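Local coordinates for succinate-semialdehyde dehydrogenase (Streptococcus pyogenes MGAS1882, PDB 4YWV), which probably oxidises succinic semialdehyde to succinate, using NAD+ or NADP+ as the electron acceptor, at residues M20-L25 with Y188-Q193; M152-A157 with I181-I186. All coordinates share one frame; numbering follows the deposited sequence.

Contact 1: residues M20-L25 with Y188-Q193; sequences MTDQGL and YDQVSQ. With SSN (4-oxobutanoic acid), chain D.
Gln-190 fills the close-packed side of this contact, its CB lying 3.9 Å from CD2 of Leu-25 and its amide reaching past that leucine to the turn before helix 22-41. With CG beside the backbone N (chi1 -71°) and the chain extended beyond it, the amide nitrogen NE2 arrives 3.2 Å from Met-20 O. The N-H points almost straight at the oxygen (170°), which lies in the plane of the amide, yet the donor stands above the carbonyl plane, 41° out of it. Ser-187 N donates to Gln-190 OE1, so both ends of the amide are engaged and its rotation is fixed. The glutamine thus ties the start of helix 22-41, where Thr-21 is the N-cap and its OG1 weakly accepts from Gly-24 N, to the start of helix 188-196, at the edge of the Rossmann-like domain. Toward solvent the fit slackens. Asp-22 crosses Gln-190 at about a right angle, its OD1 3.4 Å from NE2, and meets Gln-193 through water: one molecule donates to Asp-22 OD1 (2.8 Å) and to Gln-193 OE1. From the first residue of helix 188-196, away from helix 22-41, Tyr-188 OH donates to O1 of the 4-oxobutanoic acid (2.9 Å).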
ATOM      1  N   MET A  20       5.484   1.010  29.309  1.00 31.99           N
ATOM      2  CA  MET A  20       4.034   0.978  29.447  1.00 31.59           C
ATOM      3  C   MET A  20       3.565  -0.431  29.791  1.00 30.99           C
ATOM      4  O   MET A  20       4.082  -1.413  29.260  1.00 30.65           O
ATOM      5  CB  MET A  20       3.392   1.442  28.137  1.00 30.75           C
ATOM      6  CG  MET A  20       1.885   1.435  28.130  1.00 32.07           C
ATOM      7  SD  MET A  20       1.231   2.058  26.556  1.00 35.30           S
ATOM      8  CE  MET A  20       0.645   3.681  27.041  1.00 31.74           C
ATOM      9  N   THR A  21       2.584  -0.519  30.684  1.00 31.07           N
ATOM     10  CA  THR A  21       2.042  -1.803  31.116  1.00 32.82           C
ATOM     11  C   THR A  21       1.035  -2.324  30.097  1.00 34.20           C
ATOM     12  O   THR A  21       0.583  -1.580  29.232  1.00 35.45           O
ATOM     13  CB  THR A  21       1.346  -1.669  32.478  1.00 32.43           C
ATOM     14  OG1 THR A  21       0.325  -0.669  32.388  1.00 35.31           O
ATOM     15  CG2 THR A  21       2.344  -1.273  33.554  1.00 29.50           C
ATOM     16  N   ASP A  22       0.669  -3.596  30.210  1.00 34.80           N
ATOM     17  CA  ASP A  22      -0.265  -4.189  29.267  1.00 35.07           C
ATOM     18  C   ASP A  22      -1.660  -3.615  29.380  1.00 34.63           C
ATOM     19  O   ASP A  22      -2.341  -3.432  28.370  1.00 34.78           O
ATOM     20  CB  ASP A  22      -0.313  -5.702  29.451  1.00 38.64           C
ATOM     21  CG  ASP A  22       1.034  -6.363  29.191  1.00 44.21           C
ATOM     22  OD1 ASP A  22       1.593  -6.177  28.084  1.00 44.65           O
ATOM     23  OD2 ASP A  22       1.535  -7.066  30.099  1.00 48.18           O
ATOM     24  N   GLN A  23      -2.088  -3.332  30.607  1.00 32.92           N
ATOM     25  CA  GLN A  23      -3.415  -2.772  30.824  1.00 31.64           C
ATOM     26  C   GLN A  23      -3.454  -1.373  30.231  1.00 29.57           C
ATOM     27  O   GLN A  23      -4.414  -0.994  29.562  1.00 28.61           O
ATOM     28  CB  GLN A  23      -3.744  -2.718  32.319  1.00 31.46           C
ATOM     29  CG  GLN A  23      -5.174  -2.301  32.620  1.00 34.94           C
ATOM     30  CD  GLN A  23      -6.200  -3.093  31.818  1.00 36.63           C
ATOM     31  OE1 GLN A  23      -6.156  -4.320  31.774  1.00 39.73           O
ATOM     32  NE2 GLN A  23      -7.133  -2.389  31.187  1.00 38.27           N
ATOM     33  N   GLY A  24      -2.392  -0.614  30.477  1.00 29.13           N
ATOM     34  CA  GLY A  24      -2.306   0.731  29.947  1.00 29.18           C
ATOM     35  C   GLY A  24      -2.346   0.699  28.433  1.00 29.68           C
ATOM     36  O   GLY A  24      -2.916   1.592  27.806  1.00 28.96           O
ATOM     37  N   LEU A  25      -1.746  -0.334  27.844  1.00 29.77           N
ATOM     38  CA  LEU A  25      -1.735  -0.478  26.393  1.00 31.41           C
ATOM     39  C   LEU A  25      -3.152  -0.756  25.900  1.00 31.89           C
ATOM     40  O   LEU A  25      -3.587  -0.205  24.891  1.00 34.37           O
ATOM     41  CB  LEU A  25      -0.799  -1.617  25.971  1.00 30.55           C
ATOM     42  CG  LEU A  25      -0.617  -1.800  24.461  1.00 30.54           C
ATOM     43  CD1 LEU A  25      -0.232  -0.464  23.821  1.00 29.62           C
ATOM     44  CD2 LEU A  25       0.444  -2.851  24.188  1.00 28.07           C
ATOM     45  N   TYR A 188       9.136  -4.696  21.619  1.00 31.48           N
ATOM     46  CA  TYR A 188       8.782  -5.121  20.273  1.00 33.68           C
ATOM     47  C   TYR A 188       7.778  -6.273  20.336  1.00 33.57           C
ATOM     48  O   TYR A 188       7.126  -6.608  19.351  1.00 34.06           O
ATOM     49  CB  TYR A 188      10.039  -5.485  19.484  1.00 35.50           C
ATOM     50  CG  TYR A 188      10.667  -4.256  18.858  1.00 38.67           C
ATOM     51  CD1 TYR A 188      10.057  -3.620  17.772  1.00 39.32           C
ATOM     52  CD2 TYR A 188      11.834  -3.690  19.383  1.00 39.65           C
ATOM     53  CE1 TYR A 188      10.589  -2.447  17.222  1.00 40.66           C
ATOM     54  CE2 TYR A 188      12.376  -2.512  18.841  1.00 41.11           C
ATOM     55  CZ  TYR A 188      11.747  -1.897  17.759  1.00 41.95           C
ATOM     56  OH  TYR A 188      12.271  -0.735  17.218  1.00 42.64           O
ATOM     57  N   ASP A 189       7.639  -6.852  21.520  1.00 33.58           N
ATOM     58  CA  ASP A 189       6.680  -7.923  21.741  1.00 34.63           C
ATOM     59  C   ASP A 189       5.281  -7.280  21.768  1.00 32.84           C
ATOM     60  O   ASP A 189       4.339  -7.768  21.139  1.00 31.40           O
ATOM     61  CB  ASP A 189       6.955  -8.587  23.088  1.00 39.77           C
ATOM     62  CG  ASP A 189       6.964 -10.098  23.003  1.00 44.80           C
ATOM     63  OD1 ASP A 189       7.941 -10.665  22.449  1.00 45.89           O
ATOM     64  OD2 ASP A 189       5.987 -10.711  23.493  1.00 49.01           O
ATOM     65  N   GLN A 190       5.162  -6.183  22.513  1.00 30.18           N
ATOM     66  CA  GLN A 190       3.908  -5.451  22.627  1.00 28.77           C
ATOM     67  C   GLN A 190       3.560  -4.827  21.274  1.00 28.94           C
ATOM     68  O   GLN A 190       2.386  -4.722  20.911  1.00 28.39           O
ATOM     69  CB  GLN A 190       4.027  -4.362  23.710  1.00 29.88           C
ATOM     70  CG  GLN A 190       4.087  -4.895  25.150  1.00 28.12           C
ATOM     71  CD  GLN A 190       4.369  -3.808  26.178  1.00 29.75           C
ATOM     72  OE1 GLN A 190       5.483  -3.280  26.254  1.00 30.24           O
ATOM     73  NE2 GLN A 190       3.359  -3.464  26.974  1.00 29.91           N
ATOM     74  N   VAL A 191       4.583  -4.418  20.529  1.00 28.19           N
ATOM     75  CA  VAL A 191       4.371  -3.829  19.215  1.00 28.23           C
ATOM     76  C   VAL A 191       3.669  -4.855  18.345  1.00 28.85           C
ATOM     77  O   VAL A 191       2.795  -4.537  17.543  1.00 29.62           O
ATOM     78  CB  VAL A 191       5.703  -3.448  18.553  1.00 29.56           C
ATOM     79  CG1 VAL A 191       5.477  -3.085  17.090  1.00 30.35           C
ATOM     80  CG2 VAL A 191       6.332  -2.282  19.292  1.00 29.46           C
ATOM     81  N   SER A 192       4.063  -6.104  18.520  1.00 30.27           N
ATOM     82  CA  SER A 192       3.479  -7.189  17.764  1.00 31.63           C
ATOM     83  C   SER A 192       2.023  -7.409  18.159  1.00 31.08           C
ATOM     84  O   SER A 192       1.196  -7.727  17.308  1.00 32.07           O
ATOM     85  CB  SER A 192       4.281  -8.464  17.990  1.00 33.13           C
ATOM     86  OG  SER A 192       3.789  -9.495  17.161  1.00 40.01           O
ATOM     87  N   GLN A 193       1.716  -7.247  19.447  1.00 30.30           N
ATOM     88  CA  GLN A 193       0.345  -7.414  19.955  1.00 29.04           C
ATOM     89  C   GLN A 193      -0.560  -6.283  19.461  1.00 27.98           C
ATOM     90  O   GLN A 193      -1.768  -6.458  19.295  1.00 26.63           O
ATOM     91  CB  GLN A 193       0.332  -7.392  21.478  1.00 28.81           C
ATOM     92  CG  GLN A 193       1.062  -8.525  22.152  1.00 32.82           C
ATOM     93  CD  GLN A 193       1.316  -8.221  23.618  1.00 34.07           C
ATOM     94  OE1 GLN A 193       0.417  -7.759  24.328  1.00 33.24           O
ATOM     95  NE2 GLN A 193       2.541  -8.478  24.078  1.00 33.90           N
TER
HETATM   96  C1  SSN D 502      14.438   0.896  19.298  1.00 35.09           C
HETATM   97  O1  SSN D 502      14.062   1.349  18.184  1.00 34.12           O
HETATM   98  C2  SSN D 502      13.543   0.921  20.514  1.00 37.13           C
HETATM   99  O2  SSN D 502      15.578   0.412  19.435  1.00 34.08           O
HETATM  100  C3  SSN D 502      13.479  -0.467  21.136  1.00 38.98           C
HETATM  101  C4  SSN D 502      12.742  -0.431  22.472  1.00 38.99           C
HETATM  102  O4  SSN D 502      12.347  -1.450  23.020  1.00 38.78           O
HETATM  103  O   HOH W   1       0.000  -5.796  25.837  1.00 39.85           O

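Contact 2: residues M152-A157 with I181-I186; sequences MVLKHA and ITNLFI. With SSN (4-oxobutanoic acid), chain D.
Met-152 O is gripped from three directions: Thr-182 N donates to it over 3.1 Å, the CA-H of Ile-181 makes a further contact, and a water donates to Met-152 O at 2.6 Å. That water also accepts from Thr-182 OG1, which Arg-31 holds as well. The ladder continues with Leu-154 N to Thr-182 O (2.8 Å, N-H...O 171°) and Leu-184 N to Leu-154 O (2.6 Å), both donors sitting nearly along the C=O axis. These are neighbouring parallel strands, 4.7 Å apart at their axes, of a beta-alpha-beta unit whose helix is 161-174; strand 181-183 is the outermost of the Rossmann-like sheet within this chain, and 152-155 lies next to it. Met-152, Leu-154, Ile-181 and Asn-183 face helices 134-148 and 161-174; Met-152 and Ile-181 lie side by side, SD 4.1 Å from CD1. Val-153 and Thr-182 face helix 22-41, and Leu-184, its CG beside the backbone N (chi1 -47°), brings CD1 to 3.6 Å from Val-153 CB. Beyond Leu-154, a second water accepts from His-156 N and donates to Asn-183 OD1. Lys-155 passes CG against Ile-186 CG1 (4.0 Å); the place of its NZ beside 4-oxobutanoic acid is doubtful, the two being modelled too close.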
ATOM      1  N   MET A 152      -3.770   8.045  16.419  1.00 25.72           N
ATOM      2  CA  MET A 152      -2.470   7.412  16.261  1.00 27.22           C
ATOM      3  C   MET A 152      -1.785   6.928  17.545  1.00 25.70           C
ATOM      4  O   MET A 152      -1.951   7.512  18.614  1.00 25.94           O
ATOM      5  CB  MET A 152      -1.548   8.380  15.516  1.00 31.32           C
ATOM      6  CG  MET A 152      -0.230   7.786  15.064  1.00 35.01           C
ATOM      7  SD  MET A 152       0.721   8.980  14.122  1.00 37.39           S
ATOM      8  CE  MET A 152       0.060   8.663  12.466  1.00 39.75           C
ATOM      9  N   VAL A 153      -1.044   5.829  17.430  1.00 24.62           N
ATOM     10  CA  VAL A 153      -0.268   5.289  18.548  1.00 24.06           C
ATOM     11  C   VAL A 153       1.166   5.241  18.030  1.00 25.26           C
ATOM     12  O   VAL A 153       1.434   4.751  16.924  1.00 24.90           O
ATOM     13  CB  VAL A 153      -0.740   3.876  19.017  1.00 23.10           C
ATOM     14  CG1 VAL A 153      -2.070   4.009  19.728  1.00 19.45           C
ATOM     15  CG2 VAL A 153      -0.834   2.905  17.844  1.00 19.98           C
ATOM     16  N   LEU A 154       2.080   5.776  18.832  1.00 24.76           N
ATOM     17  CA  LEU A 154       3.472   5.885  18.448  1.00 24.15           C
ATOM     18  C   LEU A 154       4.451   5.053  19.237  1.00 24.55           C
ATOM     19  O   LEU A 154       4.423   5.032  20.469  1.00 23.73           O
ATOM     20  CB  LEU A 154       3.902   7.355  18.536  1.00 24.53           C
ATOM     21  CG  LEU A 154       5.401   7.676  18.530  1.00 25.98           C
ATOM     22  CD1 LEU A 154       6.000   7.353  17.166  1.00 25.29           C
ATOM     23  CD2 LEU A 154       5.601   9.148  18.873  1.00 25.21           C
ATOM     24  N   LYS A 155       5.327   4.382  18.497  1.00 24.58           N
ATOM     25  CA  LYS A 155       6.388   3.574  19.070  1.00 22.96           C
ATOM     26  C   LYS A 155       7.629   4.258  18.528  1.00 23.57           C
ATOM     27  O   LYS A 155       7.988   4.076  17.371  1.00 24.33           O
ATOM     28  CB  LYS A 155       6.310   2.141  18.560  1.00 23.63           C
ATOM     29  CG  LYS A 155       7.143   1.155  19.352  1.00 24.15           C
ATOM     30  CD  LYS A 155       8.620   1.394  19.159  1.00 23.06           C
ATOM     31  CE  LYS A 155       9.444   0.431  19.977  1.00 20.93           C
ATOM     32  NZ  LYS A 155      10.821   0.955  20.128  1.00 17.99           N
ATOM     33  N   HIS A 156       8.258   5.077  19.363  1.00 24.59           N
ATOM     34  CA  HIS A 156       9.444   5.814  18.967  1.00 24.81           C
ATOM     35  C   HIS A 156      10.711   5.067  19.363  1.00 24.29           C
ATOM     36  O   HIS A 156      10.664   4.087  20.113  1.00 21.91           O
ATOM     37  CB  HIS A 156       9.450   7.194  19.628  1.00 25.37           C
ATOM     38  CG  HIS A 156       9.979   8.275  18.743  1.00 28.50           C
ATOM     39  ND1 HIS A 156      10.959   8.049  17.799  1.00 31.09           N
ATOM     40  CD2 HIS A 156       9.652   9.584  18.639  1.00 28.98           C
ATOM     41  CE1 HIS A 156      11.209   9.174  17.149  1.00 29.92           C
ATOM     42  NE2 HIS A 156      10.431  10.119  17.639  1.00 29.48           N
ATOM     43  N   ALA A 157      11.845   5.551  18.866  1.00 22.96           N
ATOM     44  CA  ALA A 157      13.128   4.938  19.169  1.00 24.62           C
ATOM     45  C   ALA A 157      13.425   4.974  20.675  1.00 25.27           C
ATOM     46  O   ALA A 157      13.016   5.898  21.380  1.00 24.65           O
ATOM     47  CB  ALA A 157      14.230   5.640  18.393  1.00 23.80           C
ATOM     48  N   ILE A 181      -3.022  11.145  19.677  1.00 26.07           N
ATOM     49  CA  ILE A 181      -1.725  10.512  19.546  1.00 25.81           C
ATOM     50  C   ILE A 181      -1.239  10.158  20.940  1.00 26.30           C
ATOM     51  O   ILE A 181      -1.296  10.976  21.864  1.00 27.15           O
ATOM     52  CB  ILE A 181      -0.673  11.404  18.833  1.00 27.28           C
ATOM     53  CG1 ILE A 181       0.596  10.562  18.587  1.00 25.93           C
ATOM     54  CG2 ILE A 181      -0.375  12.657  19.663  1.00 24.74           C
ATOM     55  CD1 ILE A 181       1.567  11.129  17.565  1.00 25.65           C
ATOM     56  N   THR A 182      -0.802   8.916  21.099  1.00 26.07           N
ATOM     57  CA  THR A 182      -0.294   8.462  22.380  1.00 26.07           C
ATOM     58  C   THR A 182       1.057   7.813  22.153  1.00 25.10           C
ATOM     59  O   THR A 182       1.220   6.998  21.249  1.00 24.41           O
ATOM     60  CB  THR A 182      -1.234   7.429  23.040  1.00 27.15           C
ATOM     61  OG1 THR A 182      -2.572   7.938  23.057  1.00 27.42           O
ATOM     62  CG2 THR A 182      -0.789   7.145  24.477  1.00 25.00           C
ATOM     63  N   ASN A 183       2.030   8.198  22.962  1.00 25.94           N
ATOM     64  CA  ASN A 183       3.356   7.627  22.862  1.00 27.08           C
ATOM     65  C   ASN A 183       3.329   6.291  23.592  1.00 27.98           C
ATOM     66  O   ASN A 183       2.715   6.175  24.649  1.00 29.37           O
ATOM     67  CB  ASN A 183       4.381   8.561  23.505  1.00 25.72           C
ATOM     68  CG  ASN A 183       5.753   7.937  23.582  1.00 30.48           C
ATOM     69  OD1 ASN A 183       6.282   7.459  22.578  1.00 32.53           O
ATOM     70  ND2 ASN A 183       6.340   7.930  24.774  1.00 31.00           N
ATOM     71  N   LEU A 184       3.982   5.280  23.031  1.00 29.31           N
ATOM     72  CA  LEU A 184       4.009   3.961  23.663  1.00 30.15           C
ATOM     73  C   LEU A 184       5.425   3.480  23.970  1.00 30.99           C
ATOM     74  O   LEU A 184       6.183   3.123  23.064  1.00 33.58           O
ATOM     75  CB  LEU A 184       3.331   2.920  22.767  1.00 28.58           C
ATOM     76  CG  LEU A 184       1.975   3.277  22.169  1.00 28.76           C
ATOM     77  CD1 LEU A 184       1.567   2.205  21.186  1.00 28.74           C
ATOM     78  CD2 LEU A 184       0.944   3.432  23.262  1.00 28.84           C
ATOM     79  N   PHE A 185       5.787   3.473  25.246  1.00 29.09           N
ATOM     80  CA  PHE A 185       7.096   2.987  25.635  1.00 27.74           C
ATOM     81  C   PHE A 185       6.924   1.482  25.813  1.00 29.18           C
ATOM     82  O   PHE A 185       6.924   0.965  26.931  1.00 29.70           O
ATOM     83  CB  PHE A 185       7.539   3.632  26.949  1.00 28.02           C
ATOM     84  CG  PHE A 185       7.920   5.080  26.819  1.00 25.62           C
ATOM     85  CD1 PHE A 185       8.665   5.518  25.732  1.00 24.59           C
ATOM     86  CD2 PHE A 185       7.591   5.991  27.813  1.00 24.74           C
ATOM     87  CE1 PHE A 185       9.082   6.842  25.640  1.00 27.09           C
ATOM     88  CE2 PHE A 185       8.005   7.322  27.733  1.00 25.42           C
ATOM     89  CZ  PHE A 185       8.754   7.747  26.646  1.00 26.40           C
ATOM     90  N   ILE A 186       6.772   0.781  24.699  1.00 27.59           N
ATOM     91  CA  ILE A 186       6.558  -0.653  24.733  1.00 26.12           C
ATOM     92  C   ILE A 186       7.706  -1.451  24.123  1.00 25.94           C
ATOM     93  O   ILE A 186       8.624  -0.899  23.514  1.00 25.76           O
ATOM     94  CB  ILE A 186       5.245  -0.996  24.003  1.00 25.41           C
ATOM     95  CG1 ILE A 186       5.284  -0.433  22.577  1.00 25.14           C
ATOM     96  CG2 ILE A 186       4.060  -0.396  24.762  1.00 23.37           C
ATOM     97  CD1 ILE A 186       3.975  -0.578  21.805  1.00 23.92           C
TER
HETATM   98  C1  SSN D 502      14.438   0.896  19.298  1.00 35.09           C
HETATM   99  O1  SSN D 502      14.062   1.349  18.184  1.00 34.12           O
HETATM  100  C2  SSN D 502      13.543   0.921  20.514  1.00 37.13           C
HETATM  101  O2  SSN D 502      15.578   0.412  19.435  1.00 34.08           O
HETATM  102  C3  SSN D 502      13.479  -0.467  21.136  1.00 38.98           C
HETATM  103  C4  SSN D 502      12.742  -0.431  22.472  1.00 38.99           C
HETATM  104  O4  SSN D 502      12.347  -1.450  23.020  1.00 38.78           O
HETATM  105  O   HOH W   2      -3.699   7.322  20.562  1.00 25.01           O
HETATM  106  O   HOH W   3       7.922   5.645  21.946  1.00 18.00           O

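Contact 2 is core and contact 1, about 10 Å away between centres, lies partly at the surface. Backbone bonds and apolar side chains hold the strands of 152-157 and 181-186, whereas one side-chain amide, a leucine packed on its stem and a water join the helix starts of 20-25 and 188-193. They share elements: helix 22-41, begun in contact 1, covers the Val-153 and Thr-182 face of the sheet, and helix 188-196 is the next element after strand 181-183. They also touch, with Met-20 N 2.8 Å from Phe-185 O, a probable hydrogen bond, and Val-191 CG2 packed on Lys-155 CG. Both border one 4-oxobutanoic acid, probably near where relatives hold the adenosine half of their cofactor.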